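Local coordinates for N-terminal acetyltransferase-like protein (Chaetomium thermophilum, PDB 5NNP), which serves as Naa15, the helical-repeat auxiliary subunit of the NatA complex that binds Naa10 and probably supports acetylation of protein N termini, at residues Ser188-Leu192 against Asp214-Asp220; Tyr245-Leu249 against Asp257-Leu262; Asp291-Arg295 against Tyr313-Met317; Tyr333-Lys339 against His381-Ser387. All blocks are in the same frame, centred on the assembly; numbering follows the deposited sequence.

Contact 1 (Ser188-Leu192 against Asp214-Asp220); sequences SEALL and DCKHCLD
This is a buried helix-to-turn contact in the TPR-like alpha-solenoid: one face of helix 185-200 receives the connection between helices 204-214 and 221-234. Residues 188-192 are regular helix, with Leu192 N bonded to Ser188 O at 3.2 Å. In the other segment Cys215-Cys218 form a type I beta turn, closed by Cys218 N to Cys215 O at 3.0 Å; Cys218 is then extended (phi/psi -59°/152°) and Asp220 takes the N-cap position of helix 221-234. The register is set by Ser188 CA to Cys218 CA at 5.1 Å and Leu191 CA to Cys215 CA at 6.2 Å. Leu191 and Leu192, both mt rotamers, supply the apolar part: Leu191 CB is 4.1 Å from Cys215 SG, Leu192 CD2 is 3.9 Å from Cys218 SG, and Leu192 CD1 is 3.7 Å from Asp220 CB. The SG atoms of Cys215 and Cys218 are 4.4 Å apart, too far for a disulfide. Carboxylates of Glu189 and Asp220 approach to 4.2 Å (OE2 to OD2), a repulsion offset because Arg538 forms salt bridges with both. Ser188, chi1 t, turns its hydroxyl to the backbone just after the turn, where Leu219 N donates to Ser188 OG (3.1 Å, 162°). A water completes the seam, lying 2.4 Å from Ser188 OG, donating to Glu189 OE2 at 2.7 Å and accepting from Asp220 N at 3.1 Å.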
loop_
_atom_site.group_PDB
_atom_site.type_symbol
_atom_site.label_atom_id
_atom_site.label_comp_id
_atom_site.label_asym_id
_atom_site.label_seq_id
_atom_site.Cartn_x
_atom_site.Cartn_y
_atom_site.Cartn_z
ATOM N N SER A 188 14.998 16.374 16.020
ATOM C CA SER A 188 14.008 15.535 16.707
ATOM C C SER A 188 13.809 14.175 16.028
ATOM O O SER A 188 13.859 13.127 16.678
ATOM C CB SER A 188 12.671 16.260 16.795
ATOM O OG SER A 188 11.667 15.400 17.300
ATOM N N GLU A 189 13.580 14.210 14.722
ATOM C CA GLU A 189 13.467 13.007 13.914
ATOM C C GLU A 189 14.736 12.165 13.921
ATOM O O GLU A 189 14.661 10.935 13.914
ATOM C CB GLU A 189 13.099 13.381 12.477
ATOM C CG GLU A 189 11.637 13.785 12.335
ATOM C CD GLU A 189 10.682 12.683 12.777
ATOM O OE1 GLU A 189 10.813 11.543 12.284
ATOM O OE2 GLU A 189 9.806 12.957 13.624
ATOM N N ALA A 190 15.896 12.826 13.947
ATOM C CA ALA A 190 17.161 12.111 13.979
ATOM C C ALA A 190 17.333 11.352 15.289
ATOM O O ALA A 190 17.884 10.257 15.295
ATOM C CB ALA A 190 18.324 13.057 13.762
ATOM N N LEU A 191 16.868 11.934 16.395
ATOM C CA LEU A 191 16.917 11.256 17.690
ATOM C C LEU A 191 16.022 10.007 17.698
ATOM O O LEU A 191 16.433 8.941 18.160
ATOM C CB LEU A 191 16.508 12.204 18.805
ATOM C CG LEU A 191 17.498 13.322 19.152
ATOM C CD1 LEU A 191 16.813 14.410 19.948
ATOM C CD2 LEU A 191 18.710 12.790 19.913
ATOM N N LEU A 192 14.810 10.118 17.159
ATOM C CA LEU A 192 13.925 8.972 17.179
ATOM C C LEU A 192 14.440 7.854 16.266
ATOM O O LEU A 192 14.355 6.671 16.601
ATOM C CB LEU A 192 12.515 9.384 16.780
ATOM C CG LEU A 192 11.762 10.311 17.743
ATOM C CD1 LEU A 192 10.399 10.686 17.155
ATOM C CD2 LEU A 192 11.592 9.696 19.140
ATOM N N ASP A 214 17.220 11.371 25.960
ATOM C CA ASP A 214 17.499 12.262 24.839
ATOM C C ASP A 214 16.264 12.604 24.030
ATOM O O ASP A 214 16.253 13.599 23.306
ATOM C CB ASP A 214 18.550 11.641 23.908
ATOM C CG ASP A 214 19.955 11.631 24.514
ATOM O OD1 ASP A 214 20.124 12.016 25.696
ATOM O OD2 ASP A 214 20.897 11.216 23.800
ATOM N N CYS A 215 15.225 11.782 24.150
ATOM C CA CYS A 215 14.093 11.860 23.227
ATOM C C CYS A 215 12.859 12.434 23.874
ATOM O O CYS A 215 11.802 12.537 23.237
ATOM C CB CYS A 215 13.756 10.475 22.675
ATOM S SG CYS A 215 15.044 9.734 21.695
ATOM N N LYS A 216 13.001 12.810 25.136
ATOM C CA LYS A 216 11.867 13.153 25.982
ATOM C C LYS A 216 10.942 14.183 25.347
ATOM O O LYS A 216 9.718 14.056 25.409
ATOM C CB LYS A 216 12.369 13.667 27.326
ATOM C CG LYS A 216 11.276 13.963 28.309
ATOM C CD LYS A 216 11.831 14.440 29.627
ATOM C CE LYS A 216 10.694 14.607 30.619
ATOM N NZ LYS A 216 11.126 15.282 31.867
ATOM N N HIS A 217 11.535 15.188 24.718
ATOM C CA HIS A 217 10.777 16.306 24.192
ATOM C C HIS A 217 10.650 16.308 22.673
ATOM O O HIS A 217 10.381 17.350 22.091
ATOM C CB HIS A 217 11.420 17.620 24.646
ATOM C CG HIS A 217 11.618 17.717 26.125
ATOM N ND1 HIS A 217 10.577 17.917 27.006
ATOM C CD2 HIS A 217 12.740 17.641 26.880
ATOM C CE1 HIS A 217 11.046 17.958 28.240
ATOM N NE2 HIS A 217 12.356 17.794 28.190
ATOM N N CYS A 218 10.853 15.163 22.023
ATOM C CA CYS A 218 10.687 15.093 20.570
ATOM C C CYS A 218 9.271 15.498 20.156
ATOM O O CYS A 218 8.328 15.357 20.927
ATOM C CB CYS A 218 11.009 13.692 20.055
ATOM S SG CYS A 218 12.743 13.222 20.292
ATOM N N LEU A 219 9.138 16.016 18.939
ATOM C CA LEU A 219 7.886 16.606 18.472
ATOM C C LEU A 219 6.856 15.548 18.077
ATOM O O LEU A 219 5.653 15.766 18.181
ATOM C CB LEU A 219 8.163 17.546 17.298
ATOM C CG LEU A 219 9.120 18.691 17.671
ATOM C CD1 LEU A 219 9.446 19.574 16.488
ATOM C CD2 LEU A 219 8.561 19.514 18.784
ATOM N N ASP A 220 7.335 14.397 17.625
ATOM C CA ASP A 220 6.454 13.294 17.298
ATOM C C ASP A 220 5.966 12.648 18.596
ATOM O O ASP A 220 6.543 11.670 19.067
ATOM C CB ASP A 220 7.186 12.286 16.404
ATOM C CG ASP A 220 6.261 11.213 15.842
ATOM O OD1 ASP A 220 5.120 11.089 16.332
ATOM O OD2 ASP A 220 6.680 10.484 14.918
HETATM O O HOH W 1 9.954 14.286 16.026
#

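Contact 2 (Tyr245-Leu249 against Asp257-Leu262); sequences YRALL and DYYKGL
Two consecutive antiparallel helices of the solenoid pack here without any hydrogen bond between the segments. The short axes of 245-249 and 257-262 approach to 8.8 Å at 155° (signed crossing angle -155°), with Tyr245 CA 5.3 Å from Leu262 CA. Shape complementarity rests on three CH-pi contacts over ring faces. Tyr245 (chi1 -80°) lies flat on the hollow at Gly261, whose CA is 3.5 Å from the ring centroid and 9° off its normal; an ideal CB on that glycine would come within 2.4 Å of Tyr245 CE1. Tyr258 (chi1 -61°) reaches across to helix 245-249, so that Leu248 CB sits over the face of the Tyr258 ring, 3.5 Å from its centroid and 4° off the normal. Leu249 (mt) is a knob between two tyrosines: its CD2 is 3.5 Å from Tyr258 CB and 3.4 Å from the Tyr259 ring centroid, while its CD1 meets Leu262 CD2 at 3.8 Å. Leu262, tp, also places CD1 over the guanidinium of Arg246, 3.5 Å from NH1. The pair joins successive layers of the superhelix: Leu248 and Tyr258 lean on helix 221-234, where Tyr258 OH bonds Glu226, and Leu249 and Leu262 meet helix 273-286, whose Tyr280 stacks on Tyr259.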
loop_
_atom_site.group_PDB
_atom_site.type_symbol
_atom_site.label_atom_id
_atom_site.label_comp_id
_atom_site.label_asym_id
_atom_site.label_seq_id
_atom_site.Cartn_x
_atom_site.Cartn_y
_atom_site.Cartn_z
ATOM N N TYR A 245 0.109 3.011 28.941
ATOM C CA TYR A 245 -1.012 2.641 28.089
ATOM C C TYR A 245 -2.240 3.497 28.400
ATOM O O TYR A 245 -3.041 3.799 27.502
ATOM C CB TYR A 245 -1.331 1.153 28.233
ATOM C CG TYR A 245 -0.401 0.285 27.423
ATOM C CD1 TYR A 245 -0.389 0.360 26.027
ATOM C CD2 TYR A 245 0.488 -0.588 28.041
ATOM C CE1 TYR A 245 0.478 -0.427 25.263
ATOM C CE2 TYR A 245 1.357 -1.379 27.288
ATOM C CZ TYR A 245 1.343 -1.291 25.900
ATOM O OH TYR A 245 2.183 -2.077 25.152
ATOM N N ARG A 246 -2.365 3.916 29.657
ATOM C CA ARG A 246 -3.415 4.852 30.023
ATOM C C ARG A 246 -3.231 6.184 29.299
ATOM O O ARG A 246 -4.200 6.765 28.803
ATOM C CB ARG A 246 -3.455 5.066 31.532
ATOM C CG ARG A 246 -4.076 3.917 32.276
ATOM C CD ARG A 246 -4.368 4.269 33.714
ATOM N NE ARG A 246 -5.491 3.470 34.201
ATOM C CZ ARG A 246 -5.366 2.329 34.866
ATOM N NH1 ARG A 246 -4.157 1.856 35.150
ATOM N NH2 ARG A 246 -6.450 1.670 35.254
ATOM N N ALA A 247 -1.989 6.662 29.235
ATOM C CA ALA A 247 -1.669 7.885 28.492
ATOM C C ALA A 247 -2.094 7.798 27.024
ATOM O O ALA A 247 -2.659 8.751 26.471
ATOM C CB ALA A 247 -0.191 8.185 28.586
ATOM N N LEU A 248 -1.830 6.649 26.405
ATOM C CA LEU A 248 -2.181 6.441 25.007
ATOM C C LEU A 248 -3.694 6.343 24.829
ATOM O O LEU A 248 -4.242 6.810 23.820
ATOM C CB LEU A 248 -1.495 5.186 24.460
ATOM C CG LEU A 248 0.007 5.334 24.180
ATOM C CD1 LEU A 248 0.702 3.977 24.150
ATOM C CD2 LEU A 248 0.251 6.089 22.865
ATOM N N LEU A 249 -4.372 5.756 25.815
ATOM C CA LEU A 249 -5.818 5.578 25.721
ATOM C C LEU A 249 -6.500 6.927 25.773
ATOM O O LEU A 249 -7.444 7.187 25.021
ATOM C CB LEU A 249 -6.350 4.686 26.843
ATOM C CG LEU A 249 -6.272 3.175 26.634
ATOM C CD1 LEU A 249 -6.615 2.464 27.924
ATOM C CD2 LEU A 249 -7.205 2.746 25.509
ATOM N N ASP A 257 -5.240 -2.025 20.718
ATOM C CA ASP A 257 -4.040 -2.511 21.392
ATOM C C ASP A 257 -3.711 -1.782 22.694
ATOM O O ASP A 257 -3.062 -2.361 23.574
ATOM C CB ASP A 257 -2.838 -2.447 20.452
ATOM C CG ASP A 257 -2.915 -3.472 19.352
ATOM O OD1 ASP A 257 -3.720 -4.421 19.482
ATOM O OD2 ASP A 257 -2.181 -3.328 18.355
ATOM N N TYR A 258 -4.146 -0.531 22.833
ATOM C CA TYR A 258 -3.897 0.194 24.080
ATOM C C TYR A 258 -4.670 -0.465 25.221
ATOM O O TYR A 258 -4.161 -0.557 26.341
ATOM C CB TYR A 258 -4.276 1.676 23.972
ATOM C CG TYR A 258 -3.511 2.458 22.918
ATOM C CD1 TYR A 258 -2.262 2.029 22.464
ATOM C CD2 TYR A 258 -4.040 3.619 22.373
ATOM C CE1 TYR A 258 -1.562 2.742 21.502
ATOM C CE2 TYR A 258 -3.350 4.331 21.406
ATOM C CZ TYR A 258 -2.107 3.892 20.974
ATOM O OH TYR A 258 -1.420 4.592 20.001
ATOM N N TYR A 259 -5.893 -0.933 24.946
ATOM C CA TYR A 259 -6.637 -1.652 25.983
ATOM C C TYR A 259 -5.933 -2.979 26.327
ATOM O O TYR A 259 -5.778 -3.317 27.503
ATOM C CB TYR A 259 -8.088 -1.911 25.560
ATOM C CG TYR A 259 -8.937 -0.666 25.427
ATOM C CD1 TYR A 259 -9.558 -0.102 26.534
ATOM C CD2 TYR A 259 -9.135 -0.064 24.190
ATOM C CE1 TYR A 259 -10.343 1.041 26.418
ATOM C CE2 TYR A 259 -9.909 1.075 24.063
ATOM C CZ TYR A 259 -10.511 1.623 25.180
ATOM O OH TYR A 259 -11.285 2.753 25.041
ATOM N N LYS A 260 -5.505 -3.719 25.304
ATOM C CA LYS A 260 -4.784 -4.969 25.528
ATOM C C LYS A 260 -3.576 -4.732 26.428
ATOM O O LYS A 260 -3.415 -5.406 27.448
ATOM C CB LYS A 260 -4.341 -5.601 24.206
ATOM C CG LYS A 260 -5.477 -6.220 23.414
ATOM C CD LYS A 260 -5.001 -6.869 22.130
ATOM C CE LYS A 260 -6.161 -7.518 21.389
ATOM N NZ LYS A 260 -5.683 -8.307 20.218
ATOM N N GLY A 261 -2.755 -3.751 26.055
ATOM C CA GLY A 261 -1.601 -3.354 26.837
ATOM C C GLY A 261 -1.915 -3.019 28.284
ATOM O O GLY A 261 -1.262 -3.536 29.188
ATOM N N LEU A 262 -2.905 -2.158 28.512
ATOM C CA LEU A 262 -3.298 -1.789 29.871
ATOM C C LEU A 262 -3.680 -3.023 30.659
ATOM O O LEU A 262 -3.159 -3.279 31.753
ATOM C CB LEU A 262 -4.478 -0.810 29.866
ATOM C CG LEU A 262 -4.978 -0.392 31.254
ATOM C CD1 LEU A 262 -3.847 0.258 32.069
ATOM C CD2 LEU A 262 -6.186 0.543 31.164
#

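Contact 3 (Asp291-Arg295 against Tyr313-Met317); sequences DAAKR and YLTLM
Residues 291-295 include a short helical turn, in which Asp291 O accepts from both Lys294 N (3.0 Å) and Arg295 N (2.9 Å). Residues 313-317 lie within the longer helix 303-320, with Met317 N bonded to Tyr313 O at 3.2 Å. The backbones stand well apart, the nearest CA pair being Lys294 and Tyr313 at 7.1 Å, and only 220 Å² is buried, so side chains span the gap. Tyr313 (chi1 t, chi2 84°) does most of this, reaching along the short turn with its ring edge toward Lys294 CB, which is 4.0 Å from Tyr313 CD1; Arg295 CB lies 4.1 Å from Tyr313 CE1. At the ring's tip Tyr313 OH donates to Asp291 OD1 at 2.6 Å. Asp291 (chi1 t) presents OD2 to Arg295 NH2 in a 3.0 Å salt bridge, and OD2 also accepts from Asn328 on helix 325-329. Farther out, Lys294 CE touches Leu316 CD1 at 3.9 Å, while its ammonium bonds the carbonyl of Pro288. Beyond this junction, Arg295 and Met317 pack on side chains of a neighbouring subunit. Chemically, the aspartate is a shared acceptor: one oxygen accepts the hydrogen bond of the phenol, the other pairs with the guanidinium and accepts from the amide, so a single carboxylate ties the turn to two successive helices, 303-320 and 325-329.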
loop_
_atom_site.group_PDB
_atom_site.type_symbol
_atom_site.label_atom_id
_atom_site.label_comp_id
_atom_site.label_asym_id
_atom_site.label_seq_id
_atom_site.Cartn_x
_atom_site.Cartn_y
_atom_site.Cartn_z
ATOM N N ASP A 291 -16.794 4.678 20.602
ATOM C CA ASP A 291 -17.507 3.458 20.276
ATOM C C ASP A 291 -16.769 2.272 20.890
ATOM O O ASP A 291 -17.395 1.375 21.463
ATOM C CB ASP A 291 -17.640 3.269 18.770
ATOM C CG ASP A 291 -18.544 2.109 18.417
ATOM O OD1 ASP A 291 -19.715 2.081 18.883
ATOM O OD2 ASP A 291 -18.081 1.215 17.686
ATOM N N ALA A 292 -15.439 2.290 20.777
ATOM C CA ALA A 292 -14.588 1.214 21.277
ATOM C C ALA A 292 -14.866 0.861 22.743
ATOM O O ALA A 292 -14.993 -0.321 23.099
ATOM C CB ALA A 292 -13.122 1.588 21.107
ATOM N N ALA A 293 -14.959 1.888 23.585
ATOM C CA ALA A 293 -15.127 1.682 25.016
ATOM C C ALA A 293 -16.466 1.013 25.351
ATOM O O ALA A 293 -16.661 0.546 26.473
ATOM C CB ALA A 293 -14.989 3.009 25.759
ATOM N N LYS A 294 -17.386 0.969 24.387
ATOM C CA LYS A 294 -18.662 0.279 24.589
ATOM C C LYS A 294 -18.701 -1.067 23.884
ATOM O O LYS A 294 -19.315 -2.011 24.380
ATOM C CB LYS A 294 -19.835 1.125 24.088
ATOM C CG LYS A 294 -20.009 2.460 24.778
ATOM C CD LYS A 294 -21.089 3.286 24.082
ATOM C CE LYS A 294 -21.525 4.459 24.936
ATOM N NZ LYS A 294 -20.492 5.536 24.982
ATOM N N ARG A 295 -18.058 -1.138 22.721
ATOM C CA ARG A 295 -18.204 -2.266 21.795
ATOM C C ARG A 295 -17.273 -3.436 22.098
ATOM O O ARG A 295 -17.665 -4.598 21.975
ATOM C CB ARG A 295 -17.951 -1.806 20.360
ATOM C CG ARG A 295 -18.090 -2.916 19.342
ATOM C CD ARG A 295 -17.562 -2.476 17.988
ATOM N NE ARG A 295 -16.107 -2.612 17.857
ATOM C CZ ARG A 295 -15.223 -1.634 18.062
ATOM N NH1 ARG A 295 -13.923 -1.871 17.910
ATOM N NH2 ARG A 295 -15.625 -0.422 18.419
ATOM N N TYR A 313 -26.181 -1.570 23.888
ATOM C CA TYR A 313 -25.445 -1.036 22.753
ATOM C C TYR A 313 -26.361 -0.931 21.535
ATOM O O TYR A 313 -26.394 0.105 20.866
ATOM C CB TYR A 313 -24.217 -1.902 22.436
ATOM C CG TYR A 313 -23.385 -1.410 21.283
ATOM C CD1 TYR A 313 -22.429 -0.431 21.470
ATOM C CD2 TYR A 313 -23.553 -1.923 19.996
ATOM C CE1 TYR A 313 -21.648 0.035 20.408
ATOM C CE2 TYR A 313 -22.780 -1.466 18.922
ATOM C CZ TYR A 313 -21.826 -0.485 19.142
ATOM O OH TYR A 313 -21.046 -0.007 18.104
ATOM N N LEU A 314 -27.112 -1.995 21.253
ATOM C CA LEU A 314 -28.035 -1.998 20.114
ATOM C C LEU A 314 -29.084 -0.883 20.212
ATOM O O LEU A 314 -29.408 -0.245 19.212
ATOM C CB LEU A 314 -28.730 -3.354 19.985
ATOM C CG LEU A 314 -27.905 -4.434 19.291
ATOM C CD1 LEU A 314 -28.725 -5.705 19.133
ATOM C CD2 LEU A 314 -27.393 -3.950 17.922
ATOM N N THR A 315 -29.599 -0.636 21.410
ATOM C CA THR A 315 -30.593 0.419 21.589
ATOM C C THR A 315 -30.045 1.789 21.195
ATOM O O THR A 315 -30.722 2.564 20.519
ATOM C CB THR A 315 -31.094 0.501 23.038
ATOM O OG1 THR A 315 -31.630 -0.766 23.442
ATOM C CG2 THR A 315 -32.173 1.581 23.165
ATOM N N LEU A 316 -28.825 2.084 21.641
ATOM C CA LEU A 316 -28.128 3.305 21.239
ATOM C C LEU A 316 -28.047 3.439 19.724
ATOM O O LEU A 316 -28.369 4.491 19.169
ATOM C CB LEU A 316 -26.711 3.349 21.809
ATOM C CG LEU A 316 -26.545 3.865 23.232
ATOM C CD1 LEU A 316 -25.142 3.567 23.711
ATOM C CD2 LEU A 316 -26.814 5.353 23.290
ATOM N N MET A 317 -27.608 2.380 19.053
ATOM C CA MET A 317 -27.356 2.494 17.626
ATOM C C MET A 317 -28.672 2.564 16.849
ATOM O O MET A 317 -28.829 3.395 15.953
ATOM C CB MET A 317 -26.486 1.333 17.125
ATOM C CG MET A 317 -25.140 1.214 17.837
ATOM S SD MET A 317 -23.972 2.580 17.546
ATOM C CE MET A 317 -23.022 1.929 16.166
#

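Contact 4 (Tyr333-Lys339 against His381-Ser387); sequences YSDSFKK and HYNYYMS
An aromatic cluster of Tyr333, His381 and Tyr384 joins the approach to helix 336-352 with the link between helices 369-381 and 390-403, the inter-helix connection of a predicted TPR motif. Asp335 is the N-cap of the first helix: its OD1 accepts from Lys338 N at 3.1 Å, and its O from Lys339 N at 3.0 Å. On the other side Tyr384-Ser387 form a type I beta turn, Ser387 N to Tyr384 O being 3.0 Å. Tyr333 CA lies 7.0 Å from Met386 CA, and Lys339 CA 7.7 Å from Ser387 CA. Tyr333 (chi1 -83°) projects from the first segment, and its OH hydrogen-bonds His381 ND1 at 2.6 Å; this hydroxyl is also bonded to Tyr377 OH. The rings of Tyr333 and His381 meet obliquely, centroids 5.0 Å apart and planes at 63°, while Tyr333 CD2 touches Tyr384 CD2 at 3.9 Å. Phe326 enlarges the cluster by packing edge-to-face with both tyrosines. Alongside, Lys339 makes contact along its whole side chain: CG is 3.9 Å from His381 CE1, CD is 3.7 Å from Ser387 CB, and NZ donates to Met386 O at 3.2 Å. Met386 in turn places CE 3.8 Å from Tyr333 O. The turn is tied back to the end of its own helix by Ser387 OG, which donates to His381 O at 2.8 Å.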
loop_
_atom_site.group_PDB
_atom_site.type_symbol
_atom_site.label_atom_id
_atom_site.label_comp_id
_atom_site.label_asym_id
_atom_site.label_seq_id
_atom_site.Cartn_x
_atom_site.Cartn_y
_atom_site.Cartn_z
ATOM N N TYR A 333 -19.882 -12.864 15.202
ATOM C CA TYR A 333 -20.712 -13.965 14.723
ATOM C C TYR A 333 -19.957 -15.303 14.647
ATOM O O TYR A 333 -20.529 -16.319 14.246
ATOM C CB TYR A 333 -21.310 -13.608 13.351
ATOM C CG TYR A 333 -22.565 -12.769 13.436
ATOM C CD1 TYR A 333 -22.697 -11.774 14.402
ATOM C CD2 TYR A 333 -23.619 -12.964 12.548
ATOM C CE1 TYR A 333 -23.852 -11.002 14.488
ATOM C CE2 TYR A 333 -24.774 -12.194 12.624
ATOM C CZ TYR A 333 -24.883 -11.219 13.598
ATOM O OH TYR A 333 -26.024 -10.459 13.689
ATOM N N SER A 334 -18.682 -15.302 15.030
ATOM C CA SER A 334 -17.914 -16.543 15.094
ATOM C C SER A 334 -18.460 -17.392 16.235
ATOM O O SER A 334 -18.431 -18.615 16.175
ATOM C CB SER A 334 -16.413 -16.271 15.280
ATOM O OG SER A 334 -16.117 -15.700 16.550
ATOM N N ASP A 335 -18.957 -16.721 17.270
ATOM C CA ASP A 335 -19.596 -17.370 18.405
ATOM C C ASP A 335 -21.093 -17.511 18.120
ATOM O O ASP A 335 -21.804 -16.521 17.950
ATOM C CB ASP A 335 -19.344 -16.569 19.687
ATOM C CG ASP A 335 -19.960 -17.211 20.919
ATOM O OD1 ASP A 335 -21.168 -17.530 20.893
ATOM O OD2 ASP A 335 -19.239 -17.388 21.926
ATOM N N SER A 336 -21.559 -18.749 18.067
ATOM C CA SER A 336 -22.947 -19.030 17.743
ATOM C C SER A 336 -23.909 -18.314 18.690
ATOM O O SER A 336 -24.903 -17.727 18.256
ATOM C CB SER A 336 -23.197 -20.535 17.784
ATOM O OG SER A 336 -24.394 -20.857 17.107
ATOM N N PHE A 337 -23.604 -18.379 19.983
ATOM C CA PHE A 337 -24.428 -17.769 21.018
ATOM C C PHE A 337 -24.631 -16.279 20.796
ATOM O O PHE A 337 -25.745 -15.771 20.915
ATOM C CB PHE A 337 -23.798 -17.982 22.385
ATOM C CG PHE A 337 -24.503 -17.260 23.486
ATOM C CD1 PHE A 337 -25.620 -17.819 24.093
ATOM C CD2 PHE A 337 -24.055 -16.029 23.923
ATOM C CE1 PHE A 337 -26.279 -17.169 25.111
ATOM C CE2 PHE A 337 -24.710 -15.373 24.946
ATOM C CZ PHE A 337 -25.826 -15.952 25.541
ATOM N N LYS A 338 -23.544 -15.578 20.500
ATOM C CA LYS A 338 -23.604 -14.137 20.301
ATOM C C LYS A 338 -24.378 -13.832 19.024
ATOM O O LYS A 338 -25.090 -12.830 18.934
ATOM C CB LYS A 338 -22.188 -13.541 20.260
ATOM C CG LYS A 338 -21.459 -13.659 21.600
ATOM C CD LYS A 338 -20.030 -13.168 21.536
ATOM C CE LYS A 338 -19.314 -13.416 22.862
ATOM N NZ LYS A 338 -17.849 -13.214 22.706
ATOM N N LYS A 339 -24.245 -14.719 18.042
ATOM C CA LYS A 339 -24.972 -14.618 16.782
ATOM C C LYS A 339 -26.488 -14.672 17.008
ATOM O O LYS A 339 -27.221 -13.785 16.579
ATOM C CB LYS A 339 -24.532 -15.742 15.836
ATOM C CG LYS A 339 -25.312 -15.825 14.541
ATOM C CD LYS A 339 -24.773 -16.921 13.634
ATOM C CE LYS A 339 -24.973 -18.303 14.231
ATOM N NZ LYS A 339 -24.314 -19.372 13.414
ATOM N N HIS A 381 -28.344 -9.621 8.802
ATOM C CA HIS A 381 -28.084 -10.822 9.593
ATOM C C HIS A 381 -28.325 -12.072 8.760
ATOM O O HIS A 381 -27.460 -12.934 8.640
ATOM C CB HIS A 381 -28.974 -10.845 10.842
ATOM C CG HIS A 381 -28.762 -12.036 11.729
ATOM N ND1 HIS A 381 -27.925 -12.009 12.828
ATOM C CD2 HIS A 381 -29.298 -13.280 11.695
ATOM C CE1 HIS A 381 -27.947 -13.188 13.423
ATOM N NE2 HIS A 381 -28.769 -13.977 12.754
ATOM N N TYR A 382 -29.508 -12.151 8.172
ATOM C CA TYR A 382 -29.915 -13.336 7.452
ATOM C C TYR A 382 -29.392 -13.368 6.024
ATOM O O TYR A 382 -29.621 -14.325 5.290
ATOM C CB TYR A 382 -31.427 -13.436 7.487
ATOM C CG TYR A 382 -31.905 -13.772 8.866
ATOM C CD1 TYR A 382 -31.737 -15.057 9.383
ATOM C CD2 TYR A 382 -32.499 -12.815 9.665
ATOM C CE1 TYR A 382 -32.163 -15.380 10.655
ATOM C CE2 TYR A 382 -32.929 -13.125 10.934
ATOM C CZ TYR A 382 -32.757 -14.409 11.428
ATOM O OH TYR A 382 -33.184 -14.714 12.696
ATOM N N ASN A 383 -28.665 -12.325 5.639
ATOM C CA ASN A 383 -27.963 -12.331 4.367
ATOM C C ASN A 383 -26.517 -12.802 4.562
ATOM O O ASN A 383 -25.875 -13.310 3.641
ATOM C CB ASN A 383 -27.997 -10.946 3.743
ATOM C CG ASN A 383 -27.635 -10.964 2.280
ATOM O OD1 ASN A 383 -27.842 -11.967 1.584
ATOM N ND2 ASN A 383 -27.081 -9.855 1.800
ATOM N N TYR A 384 -26.021 -12.640 5.782
ATOM C CA TYR A 384 -24.651 -12.989 6.125
ATOM C C TYR A 384 -24.445 -14.511 6.065
ATOM O O TYR A 384 -25.308 -15.291 6.481
ATOM C CB TYR A 384 -24.310 -12.440 7.514
ATOM C CG TYR A 384 -22.838 -12.414 7.829
ATOM C CD1 TYR A 384 -21.961 -11.660 7.064
ATOM C CD2 TYR A 384 -22.326 -13.122 8.900
ATOM C CE1 TYR A 384 -20.609 -11.625 7.350
ATOM C CE2 TYR A 384 -20.979 -13.090 9.195
ATOM C CZ TYR A 384 -20.127 -12.340 8.415
ATOM O OH TYR A 384 -18.786 -12.305 8.702
ATOM N N TYR A 385 -23.298 -14.933 5.548
ATOM C CA TYR A 385 -23.097 -16.337 5.228
ATOM C C TYR A 385 -23.037 -17.207 6.483
ATOM O O TYR A 385 -23.244 -18.423 6.433
ATOM C CB TYR A 385 -21.823 -16.502 4.396
ATOM C CG TYR A 385 -20.542 -16.349 5.181
ATOM C CD1 TYR A 385 -19.955 -15.102 5.357
ATOM C CD2 TYR A 385 -19.910 -17.462 5.740
ATOM C CE1 TYR A 385 -18.777 -14.966 6.075
ATOM C CE2 TYR A 385 -18.733 -17.340 6.460
ATOM C CZ TYR A 385 -18.171 -16.091 6.625
ATOM O OH TYR A 385 -17.002 -15.968 7.343
ATOM N N MET A 386 -22.767 -16.574 7.614
ATOM C CA MET A 386 -22.638 -17.296 8.868
ATOM C C MET A 386 -23.997 -17.590 9.478
ATOM O O MET A 386 -24.136 -18.486 10.307
ATOM C CB MET A 386 -21.775 -16.504 9.848
ATOM C CG MET A 386 -20.379 -16.200 9.321
ATOM S SD MET A 386 -19.107 -16.510 10.552
ATOM C CE MET A 386 -19.560 -18.170 11.064
ATOM N N SER A 387 -24.999 -16.832 9.058
ATOM C CA SER A 387 -26.358 -17.020 9.553
ATOM C C SER A 387 -27.379 -16.917 8.424
ATOM O O SER A 387 -28.510 -16.487 8.636
ATOM C CB SER A 387 -26.667 -15.992 10.639
ATOM O OG SER A 387 -26.122 -14.727 10.307
#

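Overall arrangement
The four contacts follow one another in series along the chain, each closing before the next opens, as successive layers of the same helical superhelix. Centres of contacts 1 and 2 are 22 Å apart, of 2 and 3 19 Å, and of 3 and 4 18 Å, so spacing is fairly even, while the centres of contacts 1 and 4 are 47 Å apart. Direct touching occurs just between contacts 2 and 3, where Tyr259 OH meets Ala293 CB at 3.8 Å. Contacts 1 and 3 reach a neighbouring subunit; contacts 2 and 4 touch no other protein chain. In contact 3 the side chain of Met317 comes to about 9 Å from the bound carboxymethyl coenzyme A, too far for direct contact by that side chain.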